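Long-range contacts in Lpg2148(MvcA) (Legionella pneumophila subsp. pneumophila str. Philadelphia 1, PDB 6K11), which probably acts as a deamidase-like deubiquitinase that removes ubiquitin from the ubiquitin-conjugating enzyme UBE2N and so regulates its activity: residues Met34-Ser39 against Glu375-Leu380; Phe124-Glu129 against His232-Tyr237; Val134-Lys139 against Lys152-Glu157. All coordinates share one frame; numbering follows the deposited sequence.

Contact 1: residues Met34-Ser39 against Glu375-Leu380; sequences MQAERS and EHLESL
His-376 reaches from one helix to Glu-37 on another, making a His-carboxylate hydrogen bond at the edge of a helix-helix packing. Here the last turn of helix 28-39 crosses the C-terminal part of helix 358-381, with the segment axes 8.7 Å apart at closest and inclined at -46°. Along the His-376 side chain, CB comes first, 3.9 Å from Ala-36 CB, small group against small group, near where the backbones approach each other. CG stands anti to the backbone N (chi1 -159°), beside the carbonyl carbon. Beyond that, CD2 passes beside the glutamate chain, near both CG and OE2 of Glu-37. At the tip, NE2 gives its hydrogen to Glu-37 OE2 at 2.7 Å, bent to 150° at the hydrogen. The acceptor uses its anti lone pair and stands slightly out of the imidazole plane. Glu-37 runs extended beyond CG to get there, and its carboxylate is turned well away from coplanarity with the ring. Carboxylate and imidazole should polarise each other, and the pairing would probably make the protonated form of the histidine easier to hold.

Leu-380, one turn on from His-376, lays CD1 over one face of the imidazole, toward its rim, and the same methyl meets Glu-37 CG at 4.1 Å. On the buried side, Leu-377 also rests on Ile-53 and Val-57 of helix 49-64, while Met-373 touches Ala-36 from the preceding turn of helix 358-381. There Leu-377 CD1 lies 3.7 Å from Ala-36 CB and closer still, 3.4 Å, to Ala-36 O.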
loop_
_atom_site.group_PDB
_atom_site.type_symbol
_atom_site.label_atom_id
_atom_site.label_comp_id
_atom_site.label_asym_id
_atom_site.label_seq_id
_atom_site.Cartn_x
_atom_site.Cartn_y
_atom_site.Cartn_z
ATOM N N MET A 34 -2.426 22.211 2.149
ATOM C CA MET A 34 -1.933 21.061 2.905
ATOM C C MET A 34 -0.584 20.577 2.364
ATOM O O MET A 34 0.252 20.093 3.142
ATOM C CB MET A 34 -2.970 19.932 2.909
ATOM C CG MET A 34 -4.262 20.231 3.736
ATOM S SD MET A 34 -4.014 20.973 5.405
ATOM C CE MET A 34 -3.269 19.624 6.307
ATOM N N GLN A 35 -0.346 20.726 1.051
ATOM C CA GLN A 35 0.975 20.435 0.482
ATOM C C GLN A 35 2.041 21.362 1.069
ATOM O O GLN A 35 3.125 20.914 1.454
ATOM C CB GLN A 35 0.938 20.563 -1.048
ATOM C CG GLN A 35 0.164 19.429 -1.756
ATOM C CD GLN A 35 -0.171 19.712 -3.228
ATOM O OE1 GLN A 35 -0.289 20.869 -3.662
ATOM N NE2 GLN A 35 -0.315 18.637 -4.007
ATOM N N ALA A 36 1.746 22.666 1.137
ATOM C CA ALA A 36 2.671 23.611 1.771
ATOM C C ALA A 36 3.009 23.194 3.198
ATOM O O ALA A 36 4.187 23.124 3.578
ATOM C CB ALA A 36 2.073 25.020 1.749
ATOM N N GLU A 37 1.984 22.897 4.006
ATOM C CA GLU A 37 2.228 22.581 5.414
ATOM C C GLU A 37 3.024 21.288 5.569
ATOM O O GLU A 37 3.850 21.175 6.486
ATOM C CB GLU A 37 0.892 22.540 6.175
ATOM C CG GLU A 37 0.244 23.954 6.283
ATOM C CD GLU A 37 -1.180 23.967 6.843
ATOM O OE1 GLU A 37 -1.566 23.017 7.558
ATOM O OE2 GLU A 37 -1.912 24.942 6.558
ATOM N N ARG A 38 2.844 20.332 4.654
ATOM C CA ARG A 38 3.662 19.123 4.681
ATOM C C ARG A 38 5.119 19.417 4.315
ATOM O O ARG A 38 6.018 18.696 4.757
ATOM C CB ARG A 38 3.071 18.066 3.743
ATOM C CG ARG A 38 3.786 16.725 3.806
ATOM C CD ARG A 38 3.229 15.685 2.827
ATOM N NE ARG A 38 1.796 15.844 2.581
ATOM C CZ ARG A 38 1.243 16.029 1.380
ATOM N NH1 ARG A 38 -0.074 16.161 1.274
ATOM N NH2 ARG A 38 1.998 16.084 0.285
ATOM N N SER A 39 5.370 20.469 3.528
ATOM C CA SER A 39 6.722 20.838 3.110
ATOM C C SER A 39 7.485 21.687 4.130
ATOM O O SER A 39 8.723 21.671 4.115
ATOM C CB SER A 39 6.675 21.606 1.781
ATOM O OG SER A 39 6.321 20.749 0.710
ATOM N N GLU A 375 1.576 30.523 -2.261
ATOM C CA GLU A 375 1.192 31.645 -1.411
ATOM C C GLU A 375 1.188 31.244 0.063
ATOM O O GLU A 375 1.628 32.016 0.923
ATOM C CB GLU A 375 -0.166 32.189 -1.863
ATOM C CG GLU A 375 -0.118 32.734 -3.297
ATOM C CD GLU A 375 -1.416 33.389 -3.767
ATOM O OE1 GLU A 375 -1.359 34.222 -4.710
ATOM O OE2 GLU A 375 -2.493 33.064 -3.210
ATOM N N HIS A 376 0.738 30.023 0.371
ATOM C CA HIS A 376 0.716 29.575 1.760
ATOM C C HIS A 376 2.131 29.417 2.310
ATOM O O HIS A 376 2.409 29.785 3.460
ATOM C CB HIS A 376 -0.072 28.265 1.872
ATOM C CG HIS A 376 -0.583 27.970 3.250
ATOM N ND1 HIS A 376 -1.216 28.917 4.033
ATOM C CD2 HIS A 376 -0.550 26.834 3.991
ATOM C CE1 HIS A 376 -1.557 28.373 5.188
ATOM N NE2 HIS A 376 -1.165 27.113 5.191
ATOM N N LEU A 377 3.045 28.880 1.498
ATOM C CA LEU A 377 4.435 28.753 1.927
ATOM C C LEU A 377 5.074 30.123 2.144
ATOM O O LEU A 377 5.771 30.345 3.145
ATOM C CB LEU A 377 5.205 27.946 0.880
ATOM C CG LEU A 377 6.152 26.827 1.297
ATOM C CD1 LEU A 377 5.611 26.011 2.454
ATOM C CD2 LEU A 377 6.389 25.940 0.071
ATOM N N GLU A 378 4.845 31.056 1.219
ATOM C CA GLU A 378 5.428 32.383 1.365
ATOM C C GLU A 378 4.853 33.101 2.580
ATOM O O GLU A 378 5.575 33.807 3.294
ATOM C CB GLU A 378 5.196 33.194 0.096
ATOM C CG GLU A 378 5.999 32.707 -1.108
ATOM C CD GLU A 378 5.551 33.377 -2.387
ATOM O OE1 GLU A 378 4.462 33.983 -2.369
ATOM O OE2 GLU A 378 6.277 33.303 -3.403
ATOM N N SER A 379 3.558 32.908 2.846
ATOM C CA SER A 379 2.928 33.533 4.002
ATOM C C SER A 379 3.490 32.970 5.300
ATOM O O SER A 379 3.903 33.724 6.190
ATOM C CB SER A 379 1.403 33.341 3.928
ATOM O OG SER A 379 0.722 34.274 4.752
ATOM N N LEU A 380 3.534 31.641 5.417
ATOM C CA LEU A 380 3.958 31.018 6.663
ATOM C C LEU A 380 5.407 31.353 7.010
ATOM O O LEU A 380 5.772 31.358 8.189
ATOM C CB LEU A 380 3.787 29.502 6.579
ATOM C CG LEU A 380 2.345 28.981 6.633
ATOM C CD1 LEU A 380 2.311 27.473 6.386
ATOM C CD2 LEU A 380 1.687 29.334 7.967
#

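Contact 2: residues Phe124-Glu129 against His232-Tyr237; sequences FEIDRE and HSFTIY
Phe-124 and Phe-234 lie next to each other on one side of an antiparallel strand pair, their ring planes only 11° from parallel but displaced far enough that little of one ring lies over the other, with centroids 4.7 Å apart. The displacement puts Phe-124 CB over the face of the Phe-234 ring, a CH-pi contact of 3.7 Å to the centroid. Phe-234 has CG between its backbone N and carbonyl carbon (chi1 63°), the crowded position, and its CE2 comes 3.3 Å from Phe-124 CD1. Ile-126 CD1 comes to the edge of that ring at CE1, while Ile-236 CD1 approaches Phe-124 CE1 obliquely at 3.6 Å.

Underneath, the backbones are joined at two hydrogen-bonded pairs, Phe-124 with Phe-234 and Ile-126 with His-232; Phe-124 N to Phe-234 O is 2.8 Å and almost straight. Glu-125 and Ser-233, the non-hydrogen-bonded pair between them, turn to the other face. There a water accepts from Ser-233 OG at 2.7 Å and donates to Phe-124 O, bridging the strands; Ser-233 OG also bonds Ser-75 OG.

The pair lies in the middle of a five-stranded antiparallel sheet. His-232, touching Cys-71 and bonded through NE2 to Gln-253 OE1, gives a grouping consistent with the Cys-His-Gln triad of papain-like deamidases.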
loop_
_atom_site.group_PDB
_atom_site.type_symbol
_atom_site.label_atom_id
_atom_site.label_comp_id
_atom_site.label_asym_id
_atom_site.label_seq_id
_atom_site.Cartn_x
_atom_site.Cartn_y
_atom_site.Cartn_z
ATOM N N PHE A 124 -9.173 -5.760 -0.801
ATOM C CA PHE A 124 -8.101 -6.723 -0.588
ATOM C C PHE A 124 -6.847 -6.021 -0.098
ATOM O O PHE A 124 -6.559 -4.889 -0.491
ATOM C CB PHE A 124 -7.722 -7.476 -1.861
ATOM C CG PHE A 124 -8.785 -8.382 -2.378
ATOM C CD1 PHE A 124 -9.764 -7.900 -3.232
ATOM C CD2 PHE A 124 -8.794 -9.725 -2.033
ATOM C CE1 PHE A 124 -10.752 -8.744 -3.726
ATOM C CE2 PHE A 124 -9.771 -10.573 -2.522
ATOM C CZ PHE A 124 -10.752 -10.078 -3.375
ATOM N N GLU A 125 -6.075 -6.738 0.717
ATOM C CA GLU A 125 -4.752 -6.295 1.140
ATOM C C GLU A 125 -3.774 -7.448 0.948
ATOM O O GLU A 125 -4.055 -8.579 1.353
ATOM C CB GLU A 125 -4.770 -5.828 2.599
ATOM C CG GLU A 125 -3.448 -5.244 3.080
ATOM C CD GLU A 125 -3.238 -3.797 2.643
ATOM O OE1 GLU A 125 -4.237 -3.116 2.288
ATOM O OE2 GLU A 125 -2.062 -3.342 2.664
ATOM N N ILE A 126 -2.653 -7.174 0.293
ATOM C CA ILE A 126 -1.590 -8.155 0.111
ATOM C C ILE A 126 -0.436 -7.745 1.006
ATOM O O ILE A 126 0.048 -6.613 0.911
ATOM C CB ILE A 126 -1.120 -8.245 -1.352
ATOM C CG1 ILE A 126 -2.305 -8.306 -2.320
ATOM C CG2 ILE A 126 -0.161 -9.429 -1.543
ATOM C CD1 ILE A 126 -2.968 -9.632 -2.385
ATOM N N ASP A 127 0.001 -8.661 1.866
ATOM C CA ASP A 127 1.139 -8.452 2.751
ATOM C C ASP A 127 2.306 -9.316 2.297
ATOM O O ASP A 127 2.112 -10.416 1.774
ATOM C CB ASP A 127 0.805 -8.822 4.203
ATOM C CG ASP A 127 -0.250 -7.930 4.807
ATOM O OD1 ASP A 127 -0.318 -6.752 4.399
ATOM O OD2 ASP A 127 -1.007 -8.408 5.683
ATOM N N ARG A 128 3.518 -8.822 2.520
ATOM C CA ARG A 128 4.707 -9.637 2.325
ATOM C C ARG A 128 5.380 -9.871 3.671
ATOM O O ARG A 128 5.314 -9.028 4.568
ATOM C CB ARG A 128 5.686 -8.974 1.363
ATOM C CG ARG A 128 6.198 -7.645 1.837
ATOM C CD ARG A 128 7.021 -7.005 0.745
ATOM N NE ARG A 128 7.971 -6.043 1.282
ATOM C CZ ARG A 128 7.707 -4.757 1.448
ATOM N NH1 ARG A 128 6.508 -4.270 1.112
ATOM N NH2 ARG A 128 8.644 -3.958 1.937
ATOM N N GLU A 129 6.021 -11.028 3.804
ATOM C CA GLU A 129 6.694 -11.402 5.044
ATOM C C GLU A 129 8.141 -10.939 4.976
ATOM O O GLU A 129 8.904 -11.381 4.108
ATOM C CB GLU A 129 6.606 -12.907 5.278
ATOM C CG GLU A 129 6.913 -13.319 6.709
ATOM C CD GLU A 129 6.999 -14.823 6.862
ATOM O OE1 GLU A 129 7.407 -15.485 5.883
ATOM O OE2 GLU A 129 6.662 -15.343 7.949
ATOM N N HIS A 232 0.316 -4.319 -1.239
ATOM C CA HIS A 232 -0.584 -3.818 -2.269
ATOM C C HIS A 232 -1.988 -3.806 -1.693
ATOM O O HIS A 232 -2.297 -4.529 -0.741
ATOM C CB HIS A 232 -0.493 -4.675 -3.553
ATOM C CG HIS A 232 -1.247 -4.115 -4.723
ATOM N ND1 HIS A 232 -1.281 -2.767 -5.013
ATOM C CD2 HIS A 232 -1.978 -4.727 -5.690
ATOM C CE1 HIS A 232 -2.019 -2.568 -6.094
ATOM N NE2 HIS A 232 -2.445 -3.742 -6.531
ATOM N N SER A 233 -2.819 -2.947 -2.268
ATOM C CA SER A 233 -4.212 -2.787 -1.883
ATOM C C SER A 233 -5.016 -2.640 -3.164
ATOM O O SER A 233 -4.530 -2.037 -4.122
ATOM C CB SER A 233 -4.385 -1.549 -0.994
ATOM O OG SER A 233 -5.733 -1.106 -0.980
ATOM N N PHE A 234 -6.209 -3.221 -3.201
ATOM C CA PHE A 234 -7.093 -3.024 -4.347
ATOM C C PHE A 234 -8.503 -3.395 -3.934
ATOM O O PHE A 234 -8.735 -3.945 -2.854
ATOM C CB PHE A 234 -6.649 -3.833 -5.590
ATOM C CG PHE A 234 -6.668 -5.344 -5.420
ATOM C CD1 PHE A 234 -5.609 -6.010 -4.802
ATOM C CD2 PHE A 234 -7.719 -6.105 -5.944
ATOM C CE1 PHE A 234 -5.608 -7.392 -4.673
ATOM C CE2 PHE A 234 -7.717 -7.491 -5.831
ATOM C CZ PHE A 234 -6.657 -8.137 -5.183
ATOM N N THR A 235 -9.449 -3.076 -4.809
ATOM C CA THR A 235 -10.837 -3.401 -4.568
ATOM C C THR A 235 -11.384 -4.137 -5.780
ATOM O O THR A 235 -10.839 -4.072 -6.887
ATOM C CB THR A 235 -11.675 -2.137 -4.270
ATOM O OG1 THR A 235 -11.473 -1.165 -5.314
ATOM C CG2 THR A 235 -11.266 -1.526 -2.940
ATOM N N ILE A 236 -12.471 -4.858 -5.547
ATOM C CA ILE A 236 -13.221 -5.512 -6.605
ATOM C C ILE A 236 -14.683 -5.184 -6.364
ATOM O O ILE A 236 -15.163 -5.268 -5.226
ATOM C CB ILE A 236 -12.990 -7.035 -6.631
ATOM C CG1 ILE A 236 -11.609 -7.358 -7.236
ATOM C CG2 ILE A 236 -14.092 -7.727 -7.451
ATOM C CD1 ILE A 236 -11.309 -8.836 -7.286
ATOM N N TYR A 237 -15.384 -4.804 -7.427
ATOM C CA TYR A 237 -16.796 -4.451 -7.345
ATOM C C TYR A 237 -17.584 -5.444 -8.187
ATOM O O TYR A 237 -17.243 -5.693 -9.347
ATOM C CB TYR A 237 -17.022 -3.013 -7.825
ATOM C CG TYR A 237 -18.471 -2.568 -7.858
ATOM C CD1 TYR A 237 -19.276 -2.620 -6.715
ATOM C CD2 TYR A 237 -19.028 -2.080 -9.036
ATOM C CE1 TYR A 237 -20.610 -2.196 -6.750
ATOM C CE2 TYR A 237 -20.355 -1.656 -9.081
ATOM C CZ TYR A 237 -21.140 -1.726 -7.936
ATOM O OH TYR A 237 -22.459 -1.311 -7.992
HETATM O O HOH W 1 -6.473 -2.622 1.182
#

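Contact 3: residues Val134-Lys139 against Lys152-Glu157; sequences VLVKTK and KIYLLE
Leu-155, Val-136 and Leu-135 bury the most surface where strands 134-137 and 152-155 run parallel, 28° apart in direction. Leu-155 shares one face of the sheet with Leu-135, whose CD1 swings across toward the partner strand and lodges 3.8 Å from Leu-155 CB and 3.7 Å from Ile-153 CG2. Val-136 points to the opposite face. It lies side by side with Tyr-154, its CB 3.7 Å from Tyr-154 CD1 and oblique to the ring, while CG2 meets Lys-152 CD. Its CG1 is anti to the backbone N (chi1 176°), and this methyl also reaches the tyrosine ring.

Backbone bonds alternate in the usual parallel way: Val-136 N donates to Ile-153 O at 2.8 Å, and Val-136 O accepts from Leu-155 N at 2.8 Å. Further on, Thr-138 CG2 packs 3.6 Å from Leu-156 CD1.

Both strands belong to the mixed sheet of the MvcA insertion domain, between strand 192-193 beside 134-137 and strand 160-163 beside 152-155. Helix 206-220 covers the leucine face, Ile-214 resting on Leu-135 and Leu-155, and Phe-218 on Ile-153.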
loop_
_atom_site.group_PDB
_atom_site.type_symbol
_atom_site.label_atom_id
_atom_site.label_comp_id
_atom_site.label_asym_id
_atom_site.label_seq_id
_atom_site.Cartn_x
_atom_site.Cartn_y
_atom_site.Cartn_z
ATOM N N VAL A 134 19.606 -8.885 9.457
ATOM C CA VAL A 134 20.941 -8.575 9.956
ATOM C C VAL A 134 20.901 -8.260 11.445
ATOM O O VAL A 134 19.890 -7.810 12.000
ATOM C CB VAL A 134 21.642 -7.422 9.193
ATOM C CG1 VAL A 134 21.785 -7.736 7.681
ATOM C CG2 VAL A 134 20.954 -6.102 9.426
ATOM N N LEU A 135 22.040 -8.508 12.084
ATOM C CA LEU A 135 22.338 -8.102 13.445
ATOM C C LEU A 135 23.347 -6.963 13.377
ATOM O O LEU A 135 24.286 -7.011 12.573
ATOM C CB LEU A 135 22.913 -9.285 14.242
ATOM C CG LEU A 135 23.739 -8.965 15.481
ATOM C CD1 LEU A 135 22.839 -8.395 16.573
ATOM C CD2 LEU A 135 24.475 -10.206 15.972
ATOM N N VAL A 136 23.145 -5.928 14.189
ATOM C CA VAL A 136 24.057 -4.787 14.240
ATOM C C VAL A 136 24.613 -4.679 15.650
ATOM O O VAL A 136 23.853 -4.509 16.612
ATOM C CB VAL A 136 23.377 -3.468 13.837
ATOM C CG1 VAL A 136 24.346 -2.298 14.011
ATOM C CG2 VAL A 136 22.830 -3.536 12.393
ATOM N N LYS A 137 25.934 -4.753 15.770
ATOM C CA LYS A 137 26.615 -4.520 17.034
ATOM C C LYS A 137 26.966 -3.040 17.130
ATOM O O LYS A 137 27.617 -2.494 16.233
ATOM C CB LYS A 137 27.870 -5.384 17.127
ATOM C CG LYS A 137 28.579 -5.287 18.430
ATOM C CD LYS A 137 29.771 -6.226 18.429
ATOM C CE LYS A 137 30.895 -5.674 19.278
ATOM N NZ LYS A 137 32.043 -6.623 19.307
ATOM N N THR A 138 26.524 -2.390 18.201
ATOM C CA THR A 138 26.766 -0.964 18.368
ATOM C C THR A 138 26.960 -0.623 19.837
ATOM O O THR A 138 26.274 -1.160 20.714
ATOM C CB THR A 138 25.619 -0.118 17.796
ATOM O OG1 THR A 138 25.823 1.261 18.148
ATOM C CG2 THR A 138 24.271 -0.598 18.332
ATOM N N LYS A 139 27.906 0.272 20.096
ATOM C CA LYS A 139 28.085 0.803 21.435
ATOM C C LYS A 139 26.845 1.581 21.858
ATOM O O LYS A 139 26.150 2.184 21.035
ATOM C CB LYS A 139 29.316 1.710 21.487
ATOM C CG LYS A 139 30.647 0.957 21.426
ATOM C CD LYS A 139 31.817 1.849 21.841
ATOM C CE LYS A 139 33.128 1.061 21.948
ATOM N NZ LYS A 139 32.998 -0.210 22.730
ATOM N N LYS A 152 15.927 -4.351 12.153
ATOM C CA LYS A 152 17.213 -4.965 12.441
ATOM C C LYS A 152 17.251 -5.345 13.917
ATOM O O LYS A 152 16.531 -4.767 14.741
ATOM C CB LYS A 152 18.385 -4.019 12.124
ATOM C CG LYS A 152 18.530 -3.652 10.643
ATOM C CD LYS A 152 19.708 -2.704 10.433
ATOM C CE LYS A 152 19.973 -2.456 8.943
ATOM N NZ LYS A 152 21.144 -1.547 8.717
ATOM N N ILE A 153 18.079 -6.333 14.243
ATOM C CA ILE A 153 18.393 -6.642 15.637
ATOM C C ILE A 153 19.647 -5.877 16.022
ATOM O O ILE A 153 20.608 -5.826 15.249
ATOM C CB ILE A 153 18.573 -8.155 15.836
ATOM C CG1 ILE A 153 17.238 -8.871 15.645
ATOM C CG2 ILE A 153 19.168 -8.438 17.223
ATOM C CD1 ILE A 153 17.350 -10.375 15.610
ATOM N N TYR A 154 19.636 -5.267 17.210
ATOM C CA TYR A 154 20.737 -4.442 17.696
ATOM C C TYR A 154 21.303 -5.033 18.981
ATOM O O TYR A 154 20.564 -5.258 19.944
ATOM C CB TYR A 154 20.276 -2.999 17.938
ATOM C CG TYR A 154 20.018 -2.257 16.641
ATOM C CD1 TYR A 154 21.040 -1.564 16.003
ATOM C CD2 TYR A 154 18.768 -2.287 16.035
ATOM C CE1 TYR A 154 20.823 -0.902 14.793
ATOM C CE2 TYR A 154 18.539 -1.627 14.833
ATOM C CZ TYR A 154 19.571 -0.935 14.220
ATOM O OH TYR A 154 19.342 -0.285 13.022
ATOM N N LEU A 155 22.614 -5.264 19.004
ATOM C CA LEU A 155 23.301 -5.780 20.185
ATOM C C LEU A 155 24.169 -4.672 20.769
ATOM O O LEU A 155 25.138 -4.231 20.142
ATOM C CB LEU A 155 24.139 -7.012 19.848
ATOM C CG LEU A 155 25.082 -7.494 20.963
ATOM C CD1 LEU A 155 24.279 -7.977 22.191
ATOM C CD2 LEU A 155 25.978 -8.605 20.428
ATOM N N LEU A 156 23.819 -4.233 21.971
ATOM C CA LEU A 156 24.566 -3.239 22.722
ATOM C C LEU A 156 25.349 -3.938 23.824
ATOM O O LEU A 156 25.182 -5.140 24.063
ATOM C CB LEU A 156 23.625 -2.188 23.326
ATOM C CG LEU A 156 23.016 -1.068 22.483
ATOM C CD1 LEU A 156 22.350 -1.583 21.220
ATOM C CD2 LEU A 156 22.013 -0.296 23.336
ATOM N N GLU A 157 26.200 -3.163 24.512
ATOM C CA GLU A 157 26.889 -3.692 25.689
ATOM C C GLU A 157 25.906 -4.272 26.698
ATOM O O GLU A 157 26.205 -5.272 27.359
ATOM C CB GLU A 157 27.727 -2.602 26.373
ATOM C CG GLU A 157 28.886 -2.074 25.560
ATOM C CD GLU A 157 28.586 -0.712 24.978
ATOM O OE1 GLU A 157 27.435 -0.511 24.524
ATOM O OE2 GLU A 157 29.484 0.158 24.982
#

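The three contacts mark three separate parts of the model and none touches another. Contact 2 is central, its centre about 8 Å from the centre of the chain, and holds His-232 of the probable catalytic group. Contact 3 lies in the insertion domain, its centre about 34 Å from that of contact 2, although nearest atoms come within about 12 Å; strand 134-137 is the next strand in the chain after 120-129, and the chain leaves the central sheet, builds the insertion and returns as strand 228-238. Contact 1 joins helices near the two chain ends, and its nearest atoms stay about 18 Å from contact 2 and about 25 Å from contact 3.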